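Local coordinates for protein glycerol-3-phosphate dehydrogenase [NAD(P)+] (Coxiella burnetii, PDB 3K96) that probably reduces dihydroxyacetone phosphate to sn-glycerol 3-phosphate with NADH or NADPH, supplying the precursor for phospholipid synthesis, at residues K51-R56 against I190-G195; G132-A137 against V158-S163; S140-E145 against G208-G213. All blocks are in the same frame, centred on the assembly; numbering follows the deposited sequence.

Overall arrangement
The three contacts run from the outer part of the nucleotide-binding domain to its junction with the helical C-terminal part. Contact 1 ties the entry to strand 55-58 to the end of helix 183-193; its centre lies about 19 Å from that of contact 2, yet both reach the same sheet. Contact 2 holds K134, G161 and S163, predicted to bind the substrate. Contact 3 joins helices 143-151 and 206-228, its centre about 8 Å from that of contact 2, and L143 and V209 pack directly on residues of contact 2. Contacts 1 and 3 stay apart, their nearest atoms about 12 Å from each other.

Contact 1 (K51-R56 against I190-G195); sequences KGQKVR and IERLHG
Q53 and R192 grip each other through two hydrogen bonds, each using a different end of the Q53 amide. On one side, Q53 NE2 donates to R192 O at 2.9 Å, a nearly straight bond (167°) that reaches the carbonyl in its plane, on a lone pair. On the other, R192 NH1 donates to Q53 OE1, also at 2.9 Å; here the acceptor sits in the guanidinium plane, but the donor stands above the plane of the amide carbonyl. The two flat groups are inclined, their planes 56° apart, and the long side chains pass across one another, with R192 CG and CD both 3.5 Å from Q53 OE1. R192 is extended from CG to NE, which carries its guanidinium past the amide, toward Q53 CB. Using both ends of the amide fixes its rotation, and the guanidinium has further partners: H30 O takes a bond from NH2, while a water accepts from NH1 and donates to K54 O.

K51 approaches the same helix end differently. Its chain bends at chi2, chi3 and chi4, laying CE 3.1 Å from R192 O before the ammonium turns toward the following carbonyls. K51 NZ makes a weak hydrogen bond to H194 O at 3.4 Å, and a water bridges it to L193 O. The positive charge thus lies among carbonyls at the C-terminus of helix 183-193, where it would probably interact favourably with the negative end of the helix dipole. G52, with positive phi, closes the preceding helix 39-49 in a Schellman motif, and the chain then enters strand 55-58, whose backbone pairs with I32 and I34. The helix-to-strand connection of this beta-alpha-beta unit, docked on the end of a second helix, belongs to the Rossmann-type fold of the nucleotide-binding domain.

Contact 2 (G132-A137 against V158-S163); sequences GTKGLA and VISGPS
K134 reaches from the loop after strand 128-131 across the end of neighbouring parallel strand 156-160, at the C-terminal ends of the parallel strands of the Rossmann-type sheet, where the substrate is predicted to bind. Its CB packs against G213 O of helix 206-228. With CG anti to the carbonyl carbon (chi1 -58°) and the rest extended, the side chain runs nearly straight to the strand end. CD passes S160 OG at 4.0 Å, and CE comes closer, 3.4 Å from the same oxygen. At the tip, NZ makes a weak hydrogen bond to G161 O at 3.3 Å and a salt bridge to D269. A water accepts from K134 NZ at 2.8 Å and from G161 N, and is also hydrogen-bonded to S163 OG. The ammonium is thereby linked to three predicted substrate-binding residues, G161, S163 and D269; K134 itself is predicted to bind both substrate and NADPH. Farther back, just past the end of strand 128-131, G132 CA lies 3.7 Å from I159 O. A second water spans the carbonyls there, donating to G132 O and to I159 O at 2.7 Å each.

Contact 3 (S140-E145 against G208-G213); sequences SRLLHE and GVELCG
E210 and H144 form a histidine-carboxylate hydrogen bond, joining the first turn of helix 143-151, on the nucleotide-binding domain, to helix 206-228. H144 ND1 donates to E210 OE2 at 2.5 Å, a short bond that uses the syn lone pair and lies near the ring plane. The other oxygen, E210 OE1, accepts from H144 N at 2.8 Å, again on the syn side but 21° out of the carboxylate plane. Bonds to both of its oxygens fix the rotation of the carboxylate, with imidazole and carboxylate planes 57° apart. The H144 torsion places CG between the backbone N and the carbonyl carbon (chi1 77°), folding the ring back over its own backbone so that ND1 and N can face the same group. L143 CB adds an apolar neighbour, 3.5 Å from E210 OE1. Beside the polar pair, L142 and L211 meet through their methyls, CD2 to CD2 at 4.2 Å.

In the next shell, W131 of strand 128-131 packs against L143, H144 and E210, and M156 against H144. E145 CB lies above one face of the ring, offset toward its rim. R141 NH2 makes a salt bridge to E150, and E145 OE2 is hydrogen-bonded to T149 OG1. R141 also grips the E145 carboxylate side-on, through NH2 to OE2 and through NE to OE1 at 2.9 Å.

Contact 1 (K51-R56 against I190-G195)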
ATOM      1  N   LYS A  51      31.024   5.514  -0.565  1.00 35.65           N
ATOM      2  CA  LYS A  51      31.256   6.954  -0.578  1.00 36.34           C
ATOM      3  C   LYS A  51      32.665   7.254  -0.031  1.00 35.66           C
ATOM      4  O   LYS A  51      33.085   8.403   0.026  1.00 34.98           O
ATOM      5  CB  LYS A  51      30.160   7.661   0.229  1.00 37.90           C
ATOM      6  CG  LYS A  51      28.722   7.346  -0.309  1.00 39.68           C
ATOM      7  CD  LYS A  51      27.670   7.354   0.823  1.00 43.31           C
ATOM      8  CE  LYS A  51      27.100   8.681   1.130  1.00 45.12           C
ATOM      9  NZ  LYS A  51      26.086   9.038   0.142  1.00 47.73           N
ATOM     10  N   GLY A  52      33.390   6.211   0.359  1.00 35.50           N
ATOM     11  CA  GLY A  52      34.763   6.371   0.843  1.00 35.91           C
ATOM     12  C   GLY A  52      34.884   6.385   2.356  1.00 36.53           C
ATOM     13  O   GLY A  52      35.990   6.453   2.886  1.00 34.99           O
ATOM     14  N   GLN A  53      33.753   6.319   3.060  1.00 35.98           N
ATOM     15  CA  GLN A  53      33.775   6.271   4.516  1.00 35.97           C
ATOM     16  C   GLN A  53      34.327   4.928   4.975  1.00 36.27           C
ATOM     17  O   GLN A  53      34.090   3.894   4.345  1.00 37.58           O
ATOM     18  CB  GLN A  53      32.362   6.466   5.076  1.00 36.16           C
ATOM     19  CG  GLN A  53      31.729   7.800   4.706  1.00 34.21           C
ATOM     20  CD  GLN A  53      30.245   7.836   5.010  1.00 36.38           C
ATOM     21  OE1 GLN A  53      29.782   7.213   5.972  1.00 34.14           O
ATOM     22  NE2 GLN A  53      29.479   8.556   4.175  1.00 33.15           N
ATOM     23  N   LYS A  54      35.070   4.938   6.070  1.00 36.14           N
ATOM     24  CA  LYS A  54      35.602   3.712   6.631  1.00 36.76           C
ATOM     25  C   LYS A  54      34.490   3.015   7.381  1.00 35.36           C
ATOM     26  O   LYS A  54      33.831   3.632   8.220  1.00 35.88           O
ATOM     27  CB  LYS A  54      36.737   4.002   7.611  1.00 37.64           C
ATOM     28  CG  LYS A  54      37.896   4.771   6.994  1.00 42.39           C
ATOM     29  CD  LYS A  54      38.932   5.160   8.058  1.00 48.11           C
ATOM     30  CE  LYS A  54      39.955   6.170   7.513  1.00 50.99           C
ATOM     31  NZ  LYS A  54      39.313   7.497   7.197  1.00 52.71           N
ATOM     32  N   VAL A  55      34.303   1.731   7.107  1.00 33.34           N
ATOM     33  CA  VAL A  55      33.273   0.977   7.751  1.00 32.52           C
ATOM     34  C   VAL A  55      33.769  -0.347   8.268  1.00 32.21           C
ATOM     35  O   VAL A  55      34.507  -1.054   7.577  1.00 33.99           O
ATOM     36  CB  VAL A  55      32.104   0.669   6.765  1.00 32.58           C
ATOM     37  CG1 VAL A  55      31.017  -0.112   7.485  1.00 29.23           C
ATOM     38  CG2 VAL A  55      31.553   1.953   6.167  1.00 31.23           C
ATOM     39  N   ARG A  56      33.339  -0.696   9.476  1.00 31.62           N
ATOM     40  CA  ARG A  56      33.670  -1.972  10.083  1.00 31.64           C
ATOM     41  C   ARG A  56      32.368  -2.759  10.257  1.00 32.12           C
ATOM     42  O   ARG A  56      31.447  -2.318  10.952  1.00 31.29           O
ATOM     43  CB  ARG A  56      34.339  -1.789  11.438  1.00 31.65           C
ATOM     44  CG  ARG A  56      35.651  -1.053  11.384  1.00 32.50           C
ATOM     45  CD  ARG A  56      36.203  -0.889  12.784  1.00 36.15           C
ATOM     46  NE  ARG A  56      37.414  -0.079  12.808  1.00 37.17           N
ATOM     47  CZ  ARG A  56      38.115   0.196  13.903  1.00 37.74           C
ATOM     48  NH1 ARG A  56      37.726  -0.263  15.090  1.00 36.65           N
ATOM     49  NH2 ARG A  56      39.215   0.935  13.806  1.00 39.92           N
ATOM     50  N   ILE A 190      22.405  11.541   8.749  1.00 31.20           N
ATOM     51  CA  ILE A 190      21.851  11.908   7.450  1.00 31.72           C
ATOM     52  C   ILE A 190      23.001  12.344   6.549  1.00 33.23           C
ATOM     53  O   ILE A 190      23.084  11.968   5.377  1.00 32.55           O
ATOM     54  CB  ILE A 190      20.786  12.991   7.591  1.00 31.97           C
ATOM     55  CG1 ILE A 190      19.534  12.400   8.251  1.00 33.03           C
ATOM     56  CG2 ILE A 190      20.415  13.587   6.247  1.00 32.08           C
ATOM     57  CD1 ILE A 190      18.462  13.406   8.496  1.00 32.67           C
ATOM     58  N   GLU A 191      23.917  13.120   7.105  1.00 34.52           N
ATOM     59  CA  GLU A 191      25.068  13.528   6.327  1.00 35.08           C
ATOM     60  C   GLU A 191      25.846  12.314   5.789  1.00 33.56           C
ATOM     61  O   GLU A 191      26.272  12.316   4.644  1.00 33.57           O
ATOM     62  CB  GLU A 191      25.980  14.426   7.143  1.00 36.74           C
ATOM     63  CG  GLU A 191      27.124  14.977   6.300  1.00 43.61           C
ATOM     64  CD  GLU A 191      28.012  15.943   7.058  1.00 50.35           C
ATOM     65  OE1 GLU A 191      28.135  15.801   8.298  1.00 55.97           O
ATOM     66  OE2 GLU A 191      28.593  16.833   6.393  1.00 56.21           O
ATOM     67  N   ARG A 192      26.042  11.282   6.607  1.00 32.74           N
ATOM     68  CA  ARG A 192      26.752  10.089   6.130  1.00 31.67           C
ATOM     69  C   ARG A 192      26.003   9.251   5.087  1.00 31.64           C
ATOM     70  O   ARG A 192      26.604   8.725   4.156  1.00 28.64           O
ATOM     71  CB  ARG A 192      27.020   9.124   7.288  1.00 31.46           C
ATOM     72  CG  ARG A 192      28.226   9.415   8.170  1.00 33.04           C
ATOM     73  CD  ARG A 192      28.431   8.225   9.094  1.00 33.61           C
ATOM     74  NE  ARG A 192      29.569   8.365  10.000  1.00 31.98           N
ATOM     75  CZ  ARG A 192      30.813   7.997   9.725  1.00 31.84           C
ATOM     76  NH1 ARG A 192      31.125   7.487   8.553  1.00 32.87           N
ATOM     77  NH2 ARG A 192      31.757   8.146  10.637  1.00 36.31           N
ATOM     78  N   LEU A 193      24.693   9.106   5.286  1.00 31.41           N
ATOM     79  CA  LEU A 193      23.859   8.196   4.487  1.00 32.34           C
ATOM     80  C   LEU A 193      23.135   8.783   3.290  1.00 33.81           C
ATOM     81  O   LEU A 193      23.023   8.149   2.245  1.00 33.71           O
ATOM     82  CB  LEU A 193      22.787   7.598   5.408  1.00 30.78           C
ATOM     83  CG  LEU A 193      23.239   6.541   6.407  1.00 29.82           C
ATOM     84  CD1 LEU A 193      22.281   6.442   7.588  1.00 28.64           C
ATOM     85  CD2 LEU A 193      23.430   5.174   5.709  1.00 23.34           C
ATOM     86  N   HIS A 194      22.610   9.981   3.471  1.00 35.80           N
ATOM     87  CA  HIS A 194      21.837  10.616   2.445  1.00 37.46           C
ATOM     88  C   HIS A 194      22.613  10.845   1.171  1.00 38.72           C
ATOM     89  O   HIS A 194      23.771  11.282   1.194  1.00 40.32           O
ATOM     90  CB  HIS A 194      21.268  11.934   2.932  1.00 37.21           C
ATOM     91  CG  HIS A 194      20.373  12.574   1.933  1.00 38.94           C
ATOM     92  ND1 HIS A 194      19.116  12.087   1.652  1.00 38.18           N
ATOM     93  CD2 HIS A 194      20.561  13.638   1.121  1.00 40.27           C
ATOM     94  CE1 HIS A 194      18.557  12.842   0.723  1.00 39.65           C
ATOM     95  NE2 HIS A 194      19.416  13.788   0.381  1.00 38.95           N
ATOM     96  N   GLY A 195      21.973  10.539   0.057  1.00 39.32           N
ATOM     97  CA  GLY A 195      22.599  10.709  -1.222  1.00 41.07           C
ATOM     98  C   GLY A 195      21.642  10.462  -2.347  1.00 41.59           C
ATOM     99  O   GLY A 195      20.499  10.059  -2.138  1.00 44.21           O
TER
HETATM  100  O   HOH W   1      23.554   7.697  -0.272  1.00 36.59           O
HETATM  101  O   HOH W   2      33.766   6.553   8.366  1.00 36.73           O

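Contact 2 (G132-A137 against V158-S163)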
ATOM      1  N   GLY A 132      18.949  -0.411  12.653  1.00 29.01           N
ATOM      2  CA  GLY A 132      18.105  -0.708  11.502  1.00 29.04           C
ATOM      3  C   GLY A 132      17.210  -1.892  11.821  1.00 29.05           C
ATOM      4  O   GLY A 132      16.350  -2.268  10.999  1.00 28.54           O
ATOM      5  N   THR A 133      17.428  -2.500  12.996  1.00 28.09           N
ATOM      6  CA  THR A 133      16.597  -3.615  13.480  1.00 28.10           C
ATOM      7  C   THR A 133      15.136  -3.176  13.593  1.00 28.08           C
ATOM      8  O   THR A 133      14.858  -2.048  13.968  1.00 27.04           O
ATOM      9  CB  THR A 133      17.058  -4.051  14.889  1.00 28.48           C
ATOM     10  OG1 THR A 133      18.447  -4.409  14.850  1.00 29.74           O
ATOM     11  CG2 THR A 133      16.217  -5.210  15.438  1.00 28.24           C
ATOM     12  N   LYS A 134      14.210  -4.080  13.288  1.00 29.24           N
ATOM     13  CA  LYS A 134      12.758  -3.813  13.388  1.00 29.90           C
ATOM     14  C   LYS A 134      12.127  -4.936  14.210  1.00 29.85           C
ATOM     15  O   LYS A 134      12.390  -6.101  13.975  1.00 31.98           O
ATOM     16  CB  LYS A 134      12.107  -3.785  11.993  1.00 29.75           C
ATOM     17  CG  LYS A 134      12.712  -2.755  11.042  1.00 31.02           C
ATOM     18  CD  LYS A 134      12.118  -2.853   9.633  1.00 32.19           C
ATOM     19  CE  LYS A 134      12.811  -1.898   8.686  1.00 33.15           C
ATOM     20  NZ  LYS A 134      12.372  -2.011   7.282  1.00 33.90           N
ATOM     21  N   GLY A 135      11.327  -4.572  15.184  1.00 29.91           N
ATOM     22  CA  GLY A 135      10.686  -5.526  16.053  1.00 30.76           C
ATOM     23  C   GLY A 135      11.011  -5.258  17.516  1.00 31.25           C
ATOM     24  O   GLY A 135      12.018  -4.633  17.843  1.00 32.90           O
ATOM     25  N   LEU A 136      10.171  -5.759  18.401  1.00 29.79           N
ATOM     26  CA  LEU A 136      10.402  -5.606  19.817  1.00 30.06           C
ATOM     27  C   LEU A 136      11.478  -6.585  20.278  1.00 30.03           C
ATOM     28  O   LEU A 136      11.651  -7.647  19.684  1.00 30.99           O
ATOM     29  CB  LEU A 136       9.111  -5.862  20.579  1.00 29.08           C
ATOM     30  CG  LEU A 136       7.982  -4.889  20.297  1.00 30.48           C
ATOM     31  CD1 LEU A 136       6.693  -5.341  21.037  1.00 27.83           C
ATOM     32  CD2 LEU A 136       8.400  -3.460  20.713  1.00 29.97           C
ATOM     33  N   ALA A 137      12.213  -6.231  21.318  1.00 29.00           N
ATOM     34  CA  ALA A 137      13.240  -7.124  21.847  1.00 30.09           C
ATOM     35  C   ALA A 137      12.643  -8.023  22.918  1.00 30.43           C
ATOM     36  O   ALA A 137      11.486  -7.873  23.311  1.00 31.13           O
ATOM     37  CB  ALA A 137      14.435  -6.315  22.444  1.00 30.04           C
ATOM     38  N   VAL A 158      16.871   5.617  14.827  1.00 27.10           N
ATOM     39  CA  VAL A 158      16.332   4.467  14.116  1.00 26.69           C
ATOM     40  C   VAL A 158      16.178   4.833  12.656  1.00 26.87           C
ATOM     41  O   VAL A 158      15.733   5.923  12.323  1.00 27.47           O
ATOM     42  CB  VAL A 158      14.971   3.998  14.684  1.00 27.39           C
ATOM     43  CG1 VAL A 158      13.975   5.130  14.711  1.00 24.58           C
ATOM     44  CG2 VAL A 158      14.407   2.793  13.873  1.00 24.74           C
ATOM     45  N   ILE A 159      16.601   3.933  11.781  0.50 27.29           N
ATOM     46  CA  ILE A 159      16.472   4.128  10.350  0.50 27.41           C
ATOM     47  C   ILE A 159      15.516   3.019   9.882  0.50 27.86           C
ATOM     48  O   ILE A 159      15.742   1.836  10.156  0.50 27.26           O
ATOM     49  CB  ILE A 159      17.822   4.063   9.647  0.50 27.44           C
ATOM     50  CG1 ILE A 159      17.683   4.516   8.193  0.50 27.29           C
ATOM     51  CG2 ILE A 159      18.420   2.655   9.762  0.50 27.66           C
ATOM     52  CD1 ILE A 159      19.013   4.582   7.456  0.50 26.35           C
ATOM     53  N   SER A 160      14.446   3.419   9.199  1.00 28.05           N
ATOM     54  CA  SER A 160      13.402   2.499   8.790  1.00 29.72           C
ATOM     55  C   SER A 160      12.616   2.987   7.598  1.00 29.78           C
ATOM     56  O   SER A 160      12.253   4.144   7.525  1.00 29.88           O
ATOM     57  CB  SER A 160      12.438   2.320   9.947  1.00 28.84           C
ATOM     58  OG  SER A 160      11.668   1.148   9.807  1.00 32.52           O
ATOM     59  N   GLY A 161      12.374   2.088   6.657  1.00 30.45           N
ATOM     60  CA  GLY A 161      11.592   2.406   5.465  1.00 31.14           C
ATOM     61  C   GLY A 161      11.523   1.234   4.505  1.00 30.52           C
ATOM     62  O   GLY A 161      12.039   0.150   4.814  1.00 30.07           O
ATOM     63  N   PRO A 162      10.859   1.432   3.339  1.00 29.88           N
ATOM     64  CA  PRO A 162      10.809   0.365   2.345  1.00 30.19           C
ATOM     65  C   PRO A 162      12.193   0.228   1.744  1.00 28.99           C
ATOM     66  O   PRO A 162      12.602   1.038   0.913  1.00 29.86           O
ATOM     67  CB  PRO A 162       9.798   0.871   1.312  1.00 30.46           C
ATOM     68  CG  PRO A 162       9.793   2.354   1.463  1.00 31.08           C
ATOM     69  CD  PRO A 162      10.195   2.659   2.883  1.00 30.25           C
ATOM     70  N   SER A 163      12.901  -0.810   2.118  1.00 29.47           N
ATOM     71  CA  SER A 163      14.274  -0.920   1.663  1.00 30.73           C
ATOM     72  C   SER A 163      14.800  -2.327   1.498  1.00 31.14           C
ATOM     73  O   SER A 163      15.579  -2.777   2.340  1.00 34.92           O
ATOM     74  CB  SER A 163      15.145  -0.206   2.687  1.00 30.70           C
ATOM     75  OG  SER A 163      14.920  -0.766   3.969  1.00 31.37           O
TER
HETATM   76  O   HOH W   3      16.030  -0.572   8.972  1.00 26.72           O
HETATM   77  O   HOH W   4      14.408  -0.131   6.630  1.00 24.11           O

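Contact 3 (S140-E145 against G208-G213)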
ATOM      1  N   SER A 140       9.175  -8.059  25.136  1.00 32.56           N
ATOM      2  CA  SER A 140       8.320  -7.086  24.488  1.00 32.55           C
ATOM      3  C   SER A 140       8.835  -5.672  24.730  1.00 31.48           C
ATOM      4  O   SER A 140       8.050  -4.761  24.972  1.00 31.91           O
ATOM      5  CB  SER A 140       6.881  -7.215  24.995  1.00 33.19           C
ATOM      6  OG  SER A 140       6.409  -8.515  24.736  1.00 36.23           O
ATOM      7  N   ARG A 141      10.150  -5.480  24.622  1.00 30.01           N
ATOM      8  CA  ARG A 141      10.738  -4.169  24.870  1.00 29.59           C
ATOM      9  C   ARG A 141      11.014  -3.376  23.602  1.00 28.76           C
ATOM     10  O   ARG A 141      11.494  -3.913  22.615  1.00 27.73           O
ATOM     11  CB  ARG A 141      12.049  -4.327  25.669  1.00 29.96           C
ATOM     12  CG  ARG A 141      11.842  -5.011  27.018  1.00 30.29           C
ATOM     13  CD  ARG A 141      13.174  -5.301  27.723  1.00 29.97           C
ATOM     14  NE  ARG A 141      13.878  -4.094  28.157  1.00 29.65           N
ATOM     15  CZ  ARG A 141      15.119  -4.096  28.643  1.00 29.92           C
ATOM     16  NH1 ARG A 141      15.792  -5.237  28.762  1.00 27.85           N
ATOM     17  NH2 ARG A 141      15.685  -2.965  29.034  1.00 30.16           N
ATOM     18  N   LEU A 142      10.678  -2.088  23.632  1.00 28.52           N
ATOM     19  CA  LEU A 142      10.982  -1.209  22.524  1.00 28.85           C
ATOM     20  C   LEU A 142      12.506  -1.130  22.472  1.00 28.71           C
ATOM     21  O   LEU A 142      13.166  -1.155  23.501  1.00 29.19           O
ATOM     22  CB  LEU A 142      10.343   0.173  22.684  1.00 29.99           C
ATOM     23  CG  LEU A 142       8.877   0.252  22.228  1.00 33.61           C
ATOM     24  CD1 LEU A 142       7.979  -0.376  23.275  1.00 30.06           C
ATOM     25  CD2 LEU A 142       8.468   1.670  21.974  1.00 40.30           C
ATOM     26  N   LEU A 143      13.050  -1.063  21.269  1.00 28.68           N
ATOM     27  CA  LEU A 143      14.475  -1.074  21.102  1.00 28.09           C
ATOM     28  C   LEU A 143      15.151   0.102  21.752  1.00 28.96           C
ATOM     29  O   LEU A 143      16.223  -0.080  22.327  1.00 30.70           O
ATOM     30  CB  LEU A 143      14.844  -1.195  19.629  1.00 28.09           C
ATOM     31  CG  LEU A 143      14.284  -2.460  18.926  1.00 28.52           C
ATOM     32  CD1 LEU A 143      14.465  -2.399  17.431  1.00 25.66           C
ATOM     33  CD2 LEU A 143      14.886  -3.730  19.489  1.00 28.94           C
ATOM     34  N   HIS A 144      14.567   1.299  21.692  1.00 29.47           N
ATOM     35  CA  HIS A 144      15.229   2.465  22.311  1.00 29.31           C
ATOM     36  C   HIS A 144      15.267   2.316  23.826  1.00 29.60           C
ATOM     37  O   HIS A 144      16.173   2.833  24.495  1.00 29.33           O
ATOM     38  CB  HIS A 144      14.560   3.784  21.938  1.00 29.66           C
ATOM     39  CG  HIS A 144      13.290   4.043  22.672  1.00 31.12           C
ATOM     40  ND1 HIS A 144      12.054   3.780  22.135  1.00 35.69           N
ATOM     41  CD2 HIS A 144      13.065   4.513  23.924  1.00 37.12           C
ATOM     42  CE1 HIS A 144      11.116   4.081  23.017  1.00 36.98           C
ATOM     43  NE2 HIS A 144      11.704   4.523  24.114  1.00 36.31           N
ATOM     44  N   GLU A 145      14.279   1.622  24.378  1.00 27.86           N
ATOM     45  CA  GLU A 145      14.234   1.392  25.794  1.00 27.90           C
ATOM     46  C   GLU A 145      15.335   0.402  26.212  1.00 28.37           C
ATOM     47  O   GLU A 145      16.004   0.601  27.255  1.00 27.22           O
ATOM     48  CB  GLU A 145      12.831   0.954  26.246  1.00 28.20           C
ATOM     49  CG  GLU A 145      12.700   0.832  27.751  1.00 31.28           C
ATOM     50  CD  GLU A 145      13.067  -0.533  28.268  1.00 32.66           C
ATOM     51  OE1 GLU A 145      12.540  -1.517  27.702  1.00 32.53           O
ATOM     52  OE2 GLU A 145      13.841  -0.636  29.255  1.00 31.01           O
ATOM     53  N   GLY A 208       7.035   6.040  17.121  1.00 27.81           N
ATOM     54  CA  GLY A 208       6.101   5.653  16.081  1.00 28.85           C
ATOM     55  C   GLY A 208       6.799   4.818  15.026  1.00 28.34           C
ATOM     56  O   GLY A 208       6.258   3.815  14.565  1.00 27.21           O
ATOM     57  N   VAL A 209       8.008   5.240  14.642  1.00 27.63           N
ATOM     58  CA  VAL A 209       8.793   4.527  13.654  1.00 26.71           C
ATOM     59  C   VAL A 209       9.089   3.100  14.135  1.00 28.22           C
ATOM     60  O   VAL A 209       8.951   2.127  13.384  1.00 27.99           O
ATOM     61  CB  VAL A 209      10.126   5.304  13.297  1.00 26.78           C
ATOM     62  CG1 VAL A 209      11.069   4.436  12.497  1.00 21.31           C
ATOM     63  CG2 VAL A 209       9.801   6.594  12.532  1.00 23.78           C
ATOM     64  N   GLU A 210       9.478   2.966  15.393  1.00 28.01           N
ATOM     65  CA  GLU A 210       9.771   1.659  15.951  1.00 27.47           C
ATOM     66  C   GLU A 210       8.557   0.755  15.957  1.00 26.96           C
ATOM     67  O   GLU A 210       8.633  -0.382  15.576  1.00 26.19           O
ATOM     68  CB  GLU A 210      10.237   1.791  17.396  1.00 27.61           C
ATOM     69  CG  GLU A 210      11.664   2.278  17.565  1.00 32.88           C
ATOM     70  CD  GLU A 210      12.014   2.433  19.046  1.00 34.70           C
ATOM     71  OE1 GLU A 210      12.698   1.561  19.585  1.00 34.71           O
ATOM     72  OE2 GLU A 210      11.545   3.396  19.681  1.00 41.31           O
ATOM     73  N   LEU A 211       7.447   1.263  16.449  1.00 26.47           N
ATOM     74  CA  LEU A 211       6.259   0.456  16.548  1.00 28.39           C
ATOM     75  C   LEU A 211       5.707   0.034  15.175  1.00 29.09           C
ATOM     76  O   LEU A 211       5.248  -1.092  15.015  1.00 29.83           O
ATOM     77  CB  LEU A 211       5.228   1.166  17.422  1.00 28.37           C
ATOM     78  CG  LEU A 211       5.644   1.186  18.901  1.00 30.29           C
ATOM     79  CD1 LEU A 211       4.695   2.075  19.679  1.00 30.65           C
ATOM     80  CD2 LEU A 211       5.681  -0.253  19.499  1.00 28.00           C
ATOM     81  N   CYS A 212       5.794   0.921  14.189  1.00 29.53           N
ATOM     82  CA  CYS A 212       5.363   0.580  12.830  1.00 30.17           C
ATOM     83  C   CYS A 212       6.193  -0.574  12.331  1.00 29.86           C
ATOM     84  O   CYS A 212       5.674  -1.536  11.762  1.00 28.74           O
ATOM     85  CB  CYS A 212       5.528   1.770  11.879  1.00 29.49           C
ATOM     86  SG  CYS A 212       4.256   2.989  12.036  1.00 31.52           S
ATOM     87  N   GLY A 213       7.507  -0.465  12.530  1.00 30.09           N
ATOM     88  CA  GLY A 213       8.413  -1.506  12.101  1.00 29.20           C
ATOM     89  C   GLY A 213       8.218  -2.806  12.853  1.00 29.25           C
ATOM     90  O   GLY A 213       8.530  -3.863  12.342  1.00 29.32           O
TER